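Local coordinates for catechol 1,2-dioxygenase (Burkholderia ambifaria, PDB 5VXT), which probably catalyses the intradiol ring cleavage of catechol by molecular oxygen at a non-haem iron(III) centre, giving cis,cis-muconate, at residues B[118-123]-B[318-323]; B[146-151]-B[208-213]; B[176-181]-B[191-196]; B[212-217]-B[233-238]; B[238-243]-B[252-257]. All blocks are in the same frame, centred on the assembly; numbering follows the deposited sequence. Where two conformers were deposited one is given.

Contacts 3, 4 and 5 supply the protein ligands of the iron, and contact 1 touches the bound catechol. Contact 3 brings Tyr178, contact 4 brings His238, and contact 5 holds His238 together with His240. Contact 4 also supplies Arg235 and Tyr214 to the catechol, and contact 1 adds Gly121, Pro122 and Leu123. Contact 2 supplies no ligand; the Pro211 side chain is about 8 Å from the iron. It packs against contact 5 through Ile150, Met210 and Pro211, and shares Val212 and Gly213 with contact 4. Two side chains tie contacts together: Arg193 NH1 lies 2.8 Å from Leu123 O, and Gln254 NE2 lies 2.7 Å from Ile119 O.

Contact 1 of 5, residues B[118-123]-B[318-323]; sequences TIEGPL and RLRASA. With CAQ (catechol), chain K.
Glu120 and Arg320 form the salt bridge of this contact. Arg320 grips the carboxylate side-on, with one nitrogen to each oxygen. NH2 of Arg320 gives a bond of 2.9 Å to OE1 of Glu120. NE of Arg320 gives one of 3.0 Å to OE2 of Glu120. Both are nearly straight, at 172°. Both use the syn side of the carboxylate, and the two flat groups lie 19° apart, so the pair is almost coplanar. Glu120 reaches this far because its chain is extended, with CG anti to the backbone N (chi1 178°). NH2 of Arg320 also bonds to Val316 O.

Arg318 meets Glu120 less directly. Its NH1 lies 4.1 Å from Glu120 OE1, beyond a salt bridge, and a water joins the two atoms. The salt-bridge partner of NH1 is Glu95 on helix 94-109. Trp70 of the second subunit makes a cation-pi contact with Arg318.

The segment 118-123 is a loop that lines the catechol pocket, and 318-323 belongs to the C-terminal tail, whose strand 321-322 pairs in parallel with strand 125-126.

The rest are face or van der Waals contacts. Gly121 O lies over one face of the Arg318 guanidinium, 3.5 Å from NH1 of Arg318. On the pocket side, Pro122 CD is 3.5 Å from catechol C1. Leu123 CD1 is 3.3 Å from catechol O3.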
# COMPACT_ATOMS: atom_id res chain seq x y z
N THR B 118 -5.99 24.48 -2.30
CA THR B 118 -5.65 23.36 -3.17
C THR B 118 -4.70 22.45 -2.40
O THR B 118 -4.49 22.62 -1.20
CB THR B 118 -5.13 23.82 -4.54
OG1 THR B 118 -5.07 22.68 -5.43
CG2 THR B 118 -3.77 24.47 -4.45
N ILE B 119 -4.16 21.43 -3.07
CA ILE B 119 -3.56 20.35 -2.30
C ILE B 119 -2.28 20.80 -1.62
O ILE B 119 -1.60 21.75 -2.05
CB ILE B 119 -3.33 19.11 -3.18
CG1 ILE B 119 -2.16 19.36 -4.15
CG2 ILE B 119 -4.62 18.76 -3.90
CD1 ILE B 119 -1.84 18.17 -5.01
N GLU B 120 -1.96 20.13 -0.51
CA GLU B 120 -0.73 20.40 0.22
C GLU B 120 0.46 19.77 -0.48
O GLU B 120 1.56 20.35 -0.51
CB GLU B 120 -0.85 19.87 1.65
CG GLU B 120 0.39 20.04 2.51
CD GLU B 120 0.20 19.45 3.91
OE1 GLU B 120 -0.95 19.42 4.40
OE2 GLU B 120 1.19 19.00 4.53
N GLY B 121 0.28 18.59 -1.07
CA GLY B 121 1.40 17.85 -1.57
C GLY B 121 2.15 17.20 -0.42
O GLY B 121 1.84 17.44 0.75
N PRO B 122 3.12 16.35 -0.74
CA PRO B 122 3.84 15.60 0.31
C PRO B 122 5.16 16.21 0.78
O PRO B 122 5.89 15.52 1.50
CB PRO B 122 4.10 14.26 -0.40
CG PRO B 122 4.33 14.66 -1.82
CD PRO B 122 3.41 15.84 -2.09
N LEU B 123 5.47 17.45 0.42
CA LEU B 123 6.83 17.96 0.58
C LEU B 123 6.93 19.14 1.55
O LEU B 123 7.88 19.91 1.48
CB LEU B 123 7.41 18.35 -0.78
CG LEU B 123 7.29 17.21 -1.80
CD1 LEU B 123 7.86 17.64 -3.14
CD2 LEU B 123 7.98 15.95 -1.29
N ARG B 318 -1.53 15.21 9.20
CA ARG B 318 -0.88 14.12 8.49
C ARG B 318 0.61 14.14 8.83
O ARG B 318 1.14 15.16 9.30
CB ARG B 318 -1.08 14.22 6.97
CG ARG B 318 -0.53 15.52 6.38
CD ARG B 318 -0.94 15.71 4.91
NE ARG B 318 -0.14 14.95 3.96
CZ ARG B 318 -0.22 15.09 2.64
NH1 ARG B 318 -1.06 15.98 2.11
NH2 ARG B 318 0.53 14.34 1.83
N LEU B 319 1.27 13.01 8.61
CA LEU B 319 2.71 12.92 8.83
C LEU B 319 3.43 13.97 8.00
O LEU B 319 3.29 14.01 6.77
CB LEU B 319 3.24 11.53 8.49
CG LEU B 319 3.15 10.41 9.53
CD1 LEU B 319 4.06 9.25 9.12
CD2 LEU B 319 3.52 10.92 10.92
N ARG B 320 4.19 14.83 8.67
CA ARG B 320 4.93 15.90 8.01
C ARG B 320 6.36 15.91 8.52
O ARG B 320 6.61 15.72 9.71
CB ARG B 320 4.27 17.26 8.25
CG ARG B 320 2.98 17.47 7.46
CD ARG B 320 2.02 18.40 8.20
NE ARG B 320 0.79 18.70 7.46
CZ ARG B 320 -0.40 18.88 8.04
NH1 ARG B 320 -0.53 18.79 9.36
NH2 ARG B 320 -1.46 19.14 7.29
N ALA B 321 7.30 16.11 7.60
CA ALA B 321 8.71 16.20 7.96
C ALA B 321 8.98 17.48 8.75
O ALA B 321 8.22 18.44 8.71
CB ALA B 321 9.58 16.19 6.70
N SER B 322 10.10 17.47 9.49
CA SER B 322 10.55 18.63 10.24
C SER B 322 12.07 18.68 10.20
O SER B 322 12.74 17.66 10.04
CB SER B 322 10.07 18.59 11.69
OG SER B 322 10.80 17.63 12.42
N ALA B 323 12.62 19.89 10.37
CA ALA B 323 14.05 20.09 10.26
C ALA B 323 14.54 21.07 11.32
O ALA B 323 13.76 21.82 11.92
CB ALA B 323 14.46 20.59 8.87
C1 CAQ K . 3.83 15.88 -5.61
C2 CAQ K . 4.87 16.78 -5.42
C3 CAQ K . 4.59 18.12 -5.21
O3 CAQ K . 5.58 19.04 -5.01
C4 CAQ K . 3.19 18.57 -5.19
O4 CAQ K . 2.91 19.88 -4.99
C5 CAQ K . 2.17 17.64 -5.38
C6 CAQ K . 2.50 16.30 -5.59
O HOH W 1 -2.88 17.67 3.24
O HOH W 2 4.09 15.27 4.25
O HOH W 3 6.66 16.07 4.68

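Contact 2 of 5, residues B[146-151]-B[208-213]; sequences GPLVIH and TLMPVG
Leu148 packs against Met210 and Pro211 at the apolar centre. Its CD1 touches the methyl CE of Met210 at 3.6 Å. The Met210 chain bends at chi2 and chi3 (73° and 58°), which brings CE back to the leucine. The other branch, CD2 of Leu148, meets CD of the Pro211 ring at 4.2 Å, and the two side chains cross at about a right angle. Pro211 also packs on Val239 of strand 238-244, in the other sheet. Leu209 CD2 lies against Pro147 CA at 3.6 Å.

The segments join strand 147-155 to the end of strand 203-209. They are antiparallel neighbours in one of the two five-stranded sheets, which pack on each other as a beta sandwich. Leu148 and Thr208 are the hydrogen-bonded pair, Pro147 and Leu209 the non-hydrogen-bonded pair.

Leu148 N bonds to Thr208 O at 2.7 Å, and Thr208 N returns a bond of 2.9 Å to Leu148 O. Past the strand end, Met210 N bonds to Gly146 O at 2.9 Å. The hydroxyl OG1 of Thr208 bonds to His171 NE2.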
# COMPACT_ATOMS: atom_id res chain seq x y z
N GLY B 146 16.24 32.76 -11.87
CA GLY B 146 16.31 34.18 -11.59
C GLY B 146 15.56 34.53 -10.32
O GLY B 146 14.80 33.72 -9.76
N PRO B 147 15.77 35.75 -9.84
CA PRO B 147 15.14 36.16 -8.58
C PRO B 147 13.65 36.41 -8.75
O PRO B 147 13.20 36.92 -9.78
CB PRO B 147 15.89 37.45 -8.21
CG PRO B 147 16.37 37.99 -9.52
CD PRO B 147 16.67 36.79 -10.38
N LEU B 148 12.89 36.06 -7.71
CA LEU B 148 11.44 36.19 -7.70
C LEU B 148 11.00 36.80 -6.38
O LEU B 148 11.40 36.32 -5.31
CB LEU B 148 10.77 34.81 -7.89
CG LEU B 148 9.25 34.76 -7.70
CD1 LEU B 148 8.52 35.40 -8.86
CD2 LEU B 148 8.80 33.31 -7.52
N VAL B 149 10.17 37.84 -6.44
CA VAL B 149 9.59 38.45 -5.25
C VAL B 149 8.09 38.14 -5.22
O VAL B 149 7.37 38.45 -6.17
CB VAL B 149 9.82 39.97 -5.20
CG1 VAL B 149 9.03 40.56 -4.06
CG2 VAL B 149 11.29 40.26 -5.03
N ILE B 150 7.64 37.51 -4.13
CA ILE B 150 6.23 37.25 -3.90
C ILE B 150 5.79 38.11 -2.72
O ILE B 150 6.41 38.06 -1.65
CB ILE B 150 5.96 35.76 -3.60
CG1 ILE B 150 6.64 34.88 -4.65
CG2 ILE B 150 4.46 35.51 -3.56
CD1 ILE B 150 6.59 33.39 -4.30
N HIS B 151 4.74 38.90 -2.92
CA HIS B 151 4.31 39.83 -1.89
C HIS B 151 2.81 39.98 -1.94
O HIS B 151 2.19 39.86 -3.00
CB HIS B 151 4.98 41.20 -2.06
CG HIS B 151 4.63 41.88 -3.35
ND1 HIS B 151 3.67 42.86 -3.44
CD2 HIS B 151 5.12 41.72 -4.60
CE1 HIS B 151 3.58 43.28 -4.69
NE2 HIS B 151 4.46 42.60 -5.41
N THR B 208 13.06 35.18 -3.26
CA THR B 208 13.44 33.81 -3.56
C THR B 208 13.84 33.75 -5.03
O THR B 208 14.16 34.78 -5.64
CB THR B 208 12.29 32.85 -3.19
OG1 THR B 208 12.66 31.51 -3.50
CG2 THR B 208 11.01 33.21 -3.94
N LEU B 209 13.84 32.55 -5.59
CA LEU B 209 14.14 32.33 -7.00
C LEU B 209 12.99 31.55 -7.64
O LEU B 209 12.21 30.88 -6.96
CB LEU B 209 15.46 31.58 -7.17
CG LEU B 209 16.70 32.16 -6.47
CD1 LEU B 209 17.90 31.23 -6.61
CD2 LEU B 209 17.03 33.55 -7.01
N MET B 210 12.90 31.67 -8.96
CA MET B 210 11.77 31.11 -9.69
C MET B 210 11.84 29.58 -9.73
O MET B 210 12.84 29.03 -10.21
CB MET B 210 11.76 31.68 -11.11
CG MET B 210 10.72 31.07 -12.03
SD MET B 210 9.06 31.61 -11.61
CE MET B 210 9.27 33.38 -11.77
N PRO B 211 10.82 28.87 -9.26
CA PRO B 211 10.83 27.41 -9.36
C PRO B 211 10.55 26.93 -10.77
O PRO B 211 10.03 27.67 -11.61
CB PRO B 211 9.71 26.98 -8.41
CG PRO B 211 8.73 28.09 -8.52
CD PRO B 211 9.57 29.35 -8.64
N VAL B 212 10.88 25.67 -11.02
CA VAL B 212 10.48 24.96 -12.23
C VAL B 212 9.68 23.74 -11.78
O VAL B 212 9.76 23.29 -10.64
CB VAL B 212 11.67 24.55 -13.11
CG1 VAL B 212 12.36 23.33 -12.54
CG2 VAL B 212 11.23 24.30 -14.55
N GLY B 213 8.89 23.19 -12.72
CA GLY B 213 7.93 22.16 -12.37
C GLY B 213 8.57 20.89 -11.83
O GLY B 213 9.73 20.58 -12.09

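Contact 3 of 5, residues B[176-181]-B[191-196]; sequences GFYSHF and NLRGAV. With FE (Fe (III) ion), chain J; CAQ (catechol), chain K.
Ser179 and Asn191 are the closest backbone pair, 5.7 Å between CA atoms, where the type II beta turn of Tyr178 to Phe181 meets the residues just before strand 193-197.

Three direct bonds hold Ser179, two at OG and one at O. Its OG lies between the backbone N and the carbonyl carbon (chi1 60°) and donates to Asn191 O at 2.8 Å, on a lone pair of that carbonyl. The same OG accepts from Arg193 NE at 3.0 Å. Arg193 NH2 then bonds to Ser179 O at 2.9 Å, in the carbonyl plane. Arg193 thus takes Ser179 side-on with two nitrogens. NH2 of Arg193 also sits at the edge of the Phe181 ring, 3.6 Å from CD1 of Phe181, and 3.5 Å from CB of Tyr178. A water joins Ser179 N to Asn191 O.

Tyr178 is an iron ligand, its OH 1.9 Å from the metal. Ser179, which Arg193 grips, directly follows it.

Arg193 NH1 bonds to Leu123 O, and its side chain lies against Trp170 of strand 166-170. Phe181 and Arg193 both touch Val125 of strand 125-126, and Leu192 packs on Thr208 of strand 203-209.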
# COMPACT_ATOMS: atom_id res chain seq x y z
N GLY B 176 13.72 21.39 -10.11
CA GLY B 176 12.47 20.83 -9.63
C GLY B 176 12.58 20.01 -8.36
O GLY B 176 11.72 19.17 -8.11
N PHE B 177 13.62 20.25 -7.56
CA PHE B 177 13.85 19.52 -6.32
C PHE B 177 13.64 20.43 -5.12
O PHE B 177 13.98 21.62 -5.16
CB PHE B 177 15.27 18.94 -6.28
CG PHE B 177 15.53 17.88 -7.32
CD1 PHE B 177 14.56 16.92 -7.61
CD2 PHE B 177 16.73 17.85 -8.01
CE1 PHE B 177 14.80 15.95 -8.57
CE2 PHE B 177 16.97 16.88 -8.97
CZ PHE B 177 16.01 15.94 -9.25
N TYR B 178 13.07 19.87 -4.06
CA TYR B 178 12.83 20.57 -2.81
C TYR B 178 13.90 20.22 -1.79
O TYR B 178 14.36 19.07 -1.74
CB TYR B 178 11.46 20.20 -2.22
CG TYR B 178 10.25 20.67 -2.99
CD1 TYR B 178 9.90 20.11 -4.21
CD2 TYR B 178 9.41 21.65 -2.46
CE1 TYR B 178 8.77 20.53 -4.89
CE2 TYR B 178 8.29 22.07 -3.12
CZ TYR B 178 7.97 21.51 -4.34
OH TYR B 178 6.85 21.94 -4.99
N SER B 179 14.29 21.19 -0.98
CA SER B 179 15.20 20.87 0.12
C SER B 179 14.56 19.82 1.02
O SER B 179 13.33 19.71 1.12
CB SER B 179 15.55 22.13 0.91
OG SER B 179 14.40 22.73 1.46
N HIS B 180 15.41 19.00 1.64
CA HIS B 180 15.04 17.84 2.46
C HIS B 180 14.59 16.66 1.60
O HIS B 180 14.45 15.55 2.12
CB HIS B 180 13.95 18.19 3.49
CG HIS B 180 14.02 17.39 4.75
ND1 HIS B 180 14.93 17.64 5.75
CD2 HIS B 180 13.29 16.32 5.17
CE1 HIS B 180 14.77 16.78 6.73
NE2 HIS B 180 13.78 15.96 6.40
N PHE B 181 14.38 16.88 0.30
CA PHE B 181 13.93 15.83 -0.61
C PHE B 181 14.73 15.83 -1.91
O PHE B 181 14.21 15.42 -2.95
CB PHE B 181 12.44 15.97 -0.95
CG PHE B 181 11.54 16.00 0.24
CD1 PHE B 181 11.13 17.21 0.78
CD2 PHE B 181 11.10 14.81 0.82
CE1 PHE B 181 10.29 17.24 1.89
CE2 PHE B 181 10.27 14.83 1.92
CZ PHE B 181 9.86 16.04 2.46
N ASN B 191 16.08 25.59 2.64
CA ASN B 191 16.30 26.30 1.39
C ASN B 191 15.00 26.34 0.61
O ASN B 191 14.32 25.31 0.45
CB ASN B 191 17.39 25.63 0.55
CG ASN B 191 17.72 26.44 -0.70
OD1 ASN B 191 17.84 27.66 -0.65
ND2 ASN B 191 17.83 25.75 -1.84
N LEU B 192 14.64 27.54 0.15
CA LEU B 192 13.38 27.79 -0.56
C LEU B 192 12.17 27.43 0.30
O LEU B 192 11.12 27.04 -0.22
CB LEU B 192 13.34 27.04 -1.89
CG LEU B 192 14.56 27.25 -2.78
CD1 LEU B 192 14.41 26.50 -4.08
CD2 LEU B 192 14.78 28.74 -3.06
N ARG B 193 12.31 27.57 1.62
CA ARG B 193 11.21 27.48 2.56
C ARG B 193 11.36 28.62 3.55
O ARG B 193 12.46 28.85 4.06
CB ARG B 193 11.19 26.14 3.32
CG ARG B 193 11.21 24.93 2.43
CD ARG B 193 11.44 23.65 3.23
NE ARG B 193 11.52 22.48 2.37
CZ ARG B 193 10.47 21.79 1.93
NH1 ARG B 193 9.24 22.17 2.27
NH2 ARG B 193 10.64 20.73 1.15
N GLY B 194 10.27 29.33 3.83
CA GLY B 194 10.31 30.43 4.77
C GLY B 194 9.01 30.53 5.54
O GLY B 194 8.03 29.83 5.26
N ALA B 195 9.03 31.39 6.54
CA ALA B 195 7.83 31.73 7.29
C ALA B 195 7.93 33.18 7.71
O ALA B 195 8.97 33.60 8.22
CB ALA B 195 7.65 30.83 8.51
N VAL B 196 6.86 33.95 7.47
CA VAL B 196 6.81 35.34 7.88
C VAL B 196 5.58 35.56 8.75
O VAL B 196 4.49 35.03 8.47
CB VAL B 196 6.82 36.31 6.68
CG1 VAL B 196 7.90 35.93 5.69
CG2 VAL B 196 5.48 36.37 6.01
FE FE J . 5.07 21.24 -4.85
C1 CAQ K . 3.83 15.88 -5.61
C2 CAQ K . 4.87 16.78 -5.42
C3 CAQ K . 4.59 18.12 -5.21
O3 CAQ K . 5.58 19.04 -5.01
C4 CAQ K . 3.19 18.57 -5.19
O4 CAQ K . 2.91 19.88 -4.99
C5 CAQ K . 2.17 17.64 -5.38
C6 CAQ K . 2.50 16.30 -5.59
O HOH W 4 12.57 23.62 -0.91

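Contact 4 of 5, residues B[212-217]-B[233-238]; sequences VGYGCP and GNRPAH. With FE (Fe (III) ion), chain J; CAQ (catechol), chain K.
Tyr214 and Arg235 both touch the catechol, their CB atoms 4.2 Å apart. C2 of the catechol lies over the centre of one face of the Tyr214 ring, 3.6 Å above its plane. O4 of the catechol is at the edge of the Arg235 guanidinium, where NH1 of Arg235 donates to it at 2.7 Å, bent to 131°. That same NH1 sits over one face of the His238 ring. Tyr214 CB is at the edge of the His238 ring.

Both segments are loops before and after helix 221-229, and they run roughly antiparallel beside the iron site of this intradiol dioxygenase. NE2 of His238 binds the iron at 2.0 Å, and its ND1 donates to Pro236 O at 2.8 Å, which fixes the ring's rotation.

Arg235 N bonds to Tyr214 O at 2.8 Å, and Cys216 N to Gly233 O at 2.9 Å. Gly213 CA approaches Arg235 O at 3.2 Å. The guanidinium of Arg235 also forms a salt bridge with Asp266.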
# COMPACT_ATOMS: atom_id res chain seq x y z
N VAL B 212 10.88 25.67 -11.02
CA VAL B 212 10.48 24.96 -12.23
C VAL B 212 9.68 23.74 -11.78
O VAL B 212 9.76 23.29 -10.64
CB VAL B 212 11.67 24.55 -13.11
CG1 VAL B 212 12.36 23.33 -12.54
CG2 VAL B 212 11.23 24.30 -14.55
N GLY B 213 8.89 23.19 -12.72
CA GLY B 213 7.93 22.16 -12.37
C GLY B 213 8.57 20.89 -11.83
O GLY B 213 9.73 20.58 -12.09
N TYR B 214 7.77 20.15 -11.07
CA TYR B 214 8.18 18.91 -10.41
C TYR B 214 7.94 17.72 -11.33
O TYR B 214 7.07 17.74 -12.21
CB TYR B 214 7.40 18.74 -9.10
CG TYR B 214 7.58 17.42 -8.38
CD1 TYR B 214 8.54 17.26 -7.39
CD2 TYR B 214 6.77 16.32 -8.67
CE1 TYR B 214 8.71 16.05 -6.73
CE2 TYR B 214 6.93 15.11 -8.02
CZ TYR B 214 7.90 14.97 -7.06
OH TYR B 214 8.05 13.77 -6.41
N GLY B 215 8.74 16.68 -11.13
CA GLY B 215 8.54 15.42 -11.83
C GLY B 215 8.74 14.26 -10.88
O GLY B 215 9.67 14.28 -10.08
N CYS B 216 7.86 13.26 -10.95
CA CYS B 216 8.00 12.09 -10.08
C CYS B 216 9.37 11.44 -10.28
O CYS B 216 9.92 11.46 -11.38
CB CYS B 216 6.90 11.07 -10.37
SG CYS B 216 5.27 11.54 -9.82
N PRO B 217 9.92 10.84 -9.22
CA PRO B 217 11.11 9.99 -9.38
C PRO B 217 10.90 8.97 -10.48
O PRO B 217 9.94 8.19 -10.45
CB PRO B 217 11.24 9.31 -8.01
CG PRO B 217 10.56 10.24 -7.06
CD PRO B 217 9.45 10.91 -7.83
N GLY B 233 4.09 12.12 -15.13
CA GLY B 233 4.14 12.44 -13.72
C GLY B 233 4.71 13.81 -13.39
O GLY B 233 5.47 13.96 -12.44
N ASN B 234 4.34 14.82 -14.18
CA ASN B 234 4.89 16.16 -14.02
C ASN B 234 3.84 17.12 -13.46
O ASN B 234 2.64 16.96 -13.69
CB ASN B 234 5.41 16.68 -15.35
CG ASN B 234 6.46 15.79 -15.96
OD1 ASN B 234 6.37 15.41 -17.13
ND2 ASN B 234 7.46 15.44 -15.17
N ARG B 235 4.32 18.14 -12.73
CA ARG B 235 3.55 19.28 -12.27
C ARG B 235 4.07 20.56 -12.92
O ARG B 235 5.27 20.65 -13.22
CB ARG B 235 3.59 19.46 -10.74
CG ARG B 235 3.08 18.30 -9.91
CD ARG B 235 2.41 18.80 -8.63
NE ARG B 235 1.34 19.72 -8.97
CZ ARG B 235 0.97 20.75 -8.23
NH1 ARG B 235 1.60 21.02 -7.09
NH2 ARG B 235 -0.01 21.54 -8.65
N PRO B 236 3.22 21.54 -13.15
CA PRO B 236 3.72 22.87 -13.54
C PRO B 236 4.43 23.54 -12.38
O PRO B 236 4.28 23.16 -11.22
CB PRO B 236 2.44 23.62 -13.93
CG PRO B 236 1.37 22.95 -13.08
CD PRO B 236 1.75 21.50 -13.07
N ALA B 237 5.23 24.56 -12.72
CA ALA B 237 5.94 25.30 -11.68
C ALA B 237 4.94 25.97 -10.74
O ALA B 237 3.93 26.53 -11.18
CB ALA B 237 6.86 26.35 -12.31
N HIS B 238 5.22 25.92 -9.44
CA HIS B 238 4.24 26.35 -8.46
C HIS B 238 4.94 26.68 -7.15
O HIS B 238 6.11 26.34 -6.95
CB HIS B 238 3.17 25.28 -8.23
CG HIS B 238 3.73 24.01 -7.67
ND1 HIS B 238 4.32 23.05 -8.46
CD2 HIS B 238 3.81 23.56 -6.40
CE1 HIS B 238 4.73 22.05 -7.70
NE2 HIS B 238 4.43 22.34 -6.45
FE FE J . 5.07 21.24 -4.85
C1 CAQ K . 3.83 15.88 -5.61
C2 CAQ K . 4.87 16.78 -5.42
C3 CAQ K . 4.59 18.12 -5.21
O3 CAQ K . 5.58 19.04 -5.01
C4 CAQ K . 3.19 18.57 -5.19
O4 CAQ K . 2.91 19.88 -4.99
C5 CAQ K . 2.17 17.64 -5.38
C6 CAQ K . 2.50 16.30 -5.59
O HOH W 5 7.23 23.85 -9.02

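Contact 5 of 5, residues B[238-243]-B[252-257]; sequences HVHFFV and TTQFNI. With FE (Fe (III) ion), chain J; CAQ (catechol), chain K.
His240 and Gln254 lie side by side and point the same way, on neighbouring strands of a beta hairpin, 238-244 and 251-256. The strands are antiparallel, their axes 4.7 Å apart. Backbone bonds link Val239 with Phe255 and Phe241 with Thr253.

His238, His240, Gln254 and Asn256 lie on the face turned to the iron. NE2 of His240 binds the metal at 2.0 Å. In the conformer given, OE1 of Gln254 lies over one face of the His240 ring, with the amide turned 45° from it. This OE1 is also 3.3 Å from His238 CD2. It accepts from Arg235 NH1, and NE2 of Gln254 bonds to Ile119 O. Trp170 stacks on the His240 ring. Phe242 and Thr252 continue the face of the histidines. Thr252 OG1 sits at the edge of the Phe242 ring, 3.2 Å from CE1 of Phe242.

The other face holds Val239, Phe241, Thr253 and Phe255. Val239 CB lies over one face of the Phe255 ring. Phe241 meets Phe255 obliquely, with planes at 42° and CE2 to CE2 at 3.4 Å. This layer packs on Ile150 and Phe302 of the other sheet.

A water accepts from His240 ND1 at 2.8 Å and donates to Thr253 O.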
# COMPACT_ATOMS: atom_id res chain seq x y z
N HIS B 238 5.22 25.92 -9.44
CA HIS B 238 4.24 26.35 -8.46
C HIS B 238 4.94 26.68 -7.15
O HIS B 238 6.11 26.34 -6.95
CB HIS B 238 3.17 25.28 -8.23
CG HIS B 238 3.73 24.01 -7.67
ND1 HIS B 238 4.32 23.05 -8.46
CD2 HIS B 238 3.81 23.56 -6.40
CE1 HIS B 238 4.73 22.05 -7.70
NE2 HIS B 238 4.43 22.34 -6.45
N VAL B 239 4.20 27.34 -6.26
CA VAL B 239 4.65 27.68 -4.92
C VAL B 239 3.54 27.33 -3.95
O VAL B 239 2.38 27.67 -4.19
CB VAL B 239 5.02 29.18 -4.81
CG1 VAL B 239 5.45 29.52 -3.41
CG2 VAL B 239 6.11 29.52 -5.80
N HIS B 240 3.89 26.67 -2.84
CA HIS B 240 2.94 26.25 -1.81
C HIS B 240 2.82 27.29 -0.71
O HIS B 240 3.80 27.96 -0.36
CB HIS B 240 3.39 24.94 -1.17
CG HIS B 240 3.39 23.77 -2.09
ND1 HIS B 240 2.31 22.92 -2.21
CD2 HIS B 240 4.35 23.28 -2.91
CE1 HIS B 240 2.59 21.97 -3.07
NE2 HIS B 240 3.82 22.16 -3.51
N PHE B 241 1.63 27.38 -0.10
CA PHE B 241 1.47 28.18 1.10
C PHE B 241 0.59 27.51 2.14
O PHE B 241 -0.42 26.87 1.82
CB PHE B 241 0.87 29.56 0.78
CG PHE B 241 1.67 30.35 -0.21
CD1 PHE B 241 2.66 31.24 0.21
CD2 PHE B 241 1.44 30.22 -1.57
CE1 PHE B 241 3.40 31.98 -0.70
CE2 PHE B 241 2.18 30.96 -2.49
CZ PHE B 241 3.15 31.84 -2.05
N PHE B 242 0.99 27.68 3.41
CA PHE B 242 0.12 27.61 4.57
C PHE B 242 -0.10 29.02 5.07
O PHE B 242 0.86 29.80 5.13
CB PHE B 242 0.75 26.83 5.72
CG PHE B 242 0.69 25.35 5.57
CD1 PHE B 242 -0.35 24.75 4.89
CD2 PHE B 242 1.67 24.55 6.13
CE1 PHE B 242 -0.41 23.37 4.76
CE2 PHE B 242 1.62 23.16 6.01
CZ PHE B 242 0.58 22.58 5.32
N VAL B 243 -1.33 29.35 5.48
CA VAL B 243 -1.57 30.59 6.23
C VAL B 243 -2.32 30.24 7.51
O VAL B 243 -3.44 29.71 7.47
CB VAL B 243 -2.34 31.64 5.43
CG1 VAL B 243 -2.43 32.95 6.23
CG2 VAL B 243 -1.65 31.91 4.10
N THR B 252 -4.61 26.10 3.23
CA THR B 252 -3.63 25.38 2.45
C THR B 252 -3.91 25.69 0.99
O THR B 252 -5.03 25.48 0.52
CB THR B 252 -3.72 23.87 2.67
OG1 THR B 252 -3.56 23.57 4.06
CG2 THR B 252 -2.66 23.15 1.83
N THR B 253 -2.92 26.21 0.28
CA THR B 253 -3.16 26.62 -1.09
C THR B 253 -1.83 26.67 -1.83
O THR B 253 -0.78 26.28 -1.30
CB THR B 253 -3.89 27.97 -1.14
OG1 THR B 253 -4.32 28.21 -2.48
CG2 THR B 253 -2.97 29.08 -0.69
N GLN B 254 -1.89 27.15 -3.07
CA GLN B 254 -0.75 27.23 -3.98
C GLN B 254 -1.05 28.29 -5.02
O GLN B 254 -2.20 28.73 -5.16
CB GLN B 254 -0.48 25.90 -4.72
CG GLN B 254 -0.21 24.65 -3.90
CD GLN B 254 0.02 23.45 -4.81
OE1 GLN B 254 0.54 23.60 -5.92
NE2 GLN B 254 -0.39 22.27 -4.37
N PHE B 255 -0.04 28.67 -5.78
CA PHE B 255 -0.31 29.29 -7.07
C PHE B 255 0.67 28.72 -8.09
O PHE B 255 1.75 28.24 -7.74
CB PHE B 255 -0.33 30.84 -7.06
CG PHE B 255 0.97 31.51 -6.69
CD1 PHE B 255 2.10 31.38 -7.49
CD2 PHE B 255 1.03 32.34 -5.59
CE1 PHE B 255 3.27 32.03 -7.16
CE2 PHE B 255 2.19 33.00 -5.26
CZ PHE B 255 3.32 32.84 -6.04
N ASN B 256 0.24 28.72 -9.34
CA ASN B 256 1.04 28.26 -10.46
C ASN B 256 1.73 29.45 -11.11
O ASN B 256 1.19 30.56 -11.13
CB ASN B 256 0.17 27.54 -11.49
CG ASN B 256 -0.09 26.08 -11.13
OD1 ASN B 256 0.71 25.43 -10.47
ND2 ASN B 256 -1.21 25.55 -11.60
N ILE B 257 2.93 29.21 -11.65
CA ILE B 257 3.62 30.25 -12.41
C ILE B 257 2.90 30.47 -13.73
O ILE B 257 2.67 29.53 -14.49
CB ILE B 257 5.09 29.87 -12.64
CG1 ILE B 257 5.82 29.70 -11.30
CG2 ILE B 257 5.78 30.92 -13.55
CD1 ILE B 257 5.72 30.92 -10.41
FE FE J . 5.07 21.24 -4.85
C1 CAQ K . 3.83 15.88 -5.61
C2 CAQ K . 4.87 16.78 -5.42
C3 CAQ K . 4.59 18.12 -5.21
O3 CAQ K . 5.58 19.04 -5.01
C4 CAQ K . 3.19 18.57 -5.19
O4 CAQ K . 2.91 19.88 -4.99
C5 CAQ K . 2.17 17.64 -5.38
C6 CAQ K . 2.50 16.30 -5.59
O HOH W 6 0.04 23.60 -0.79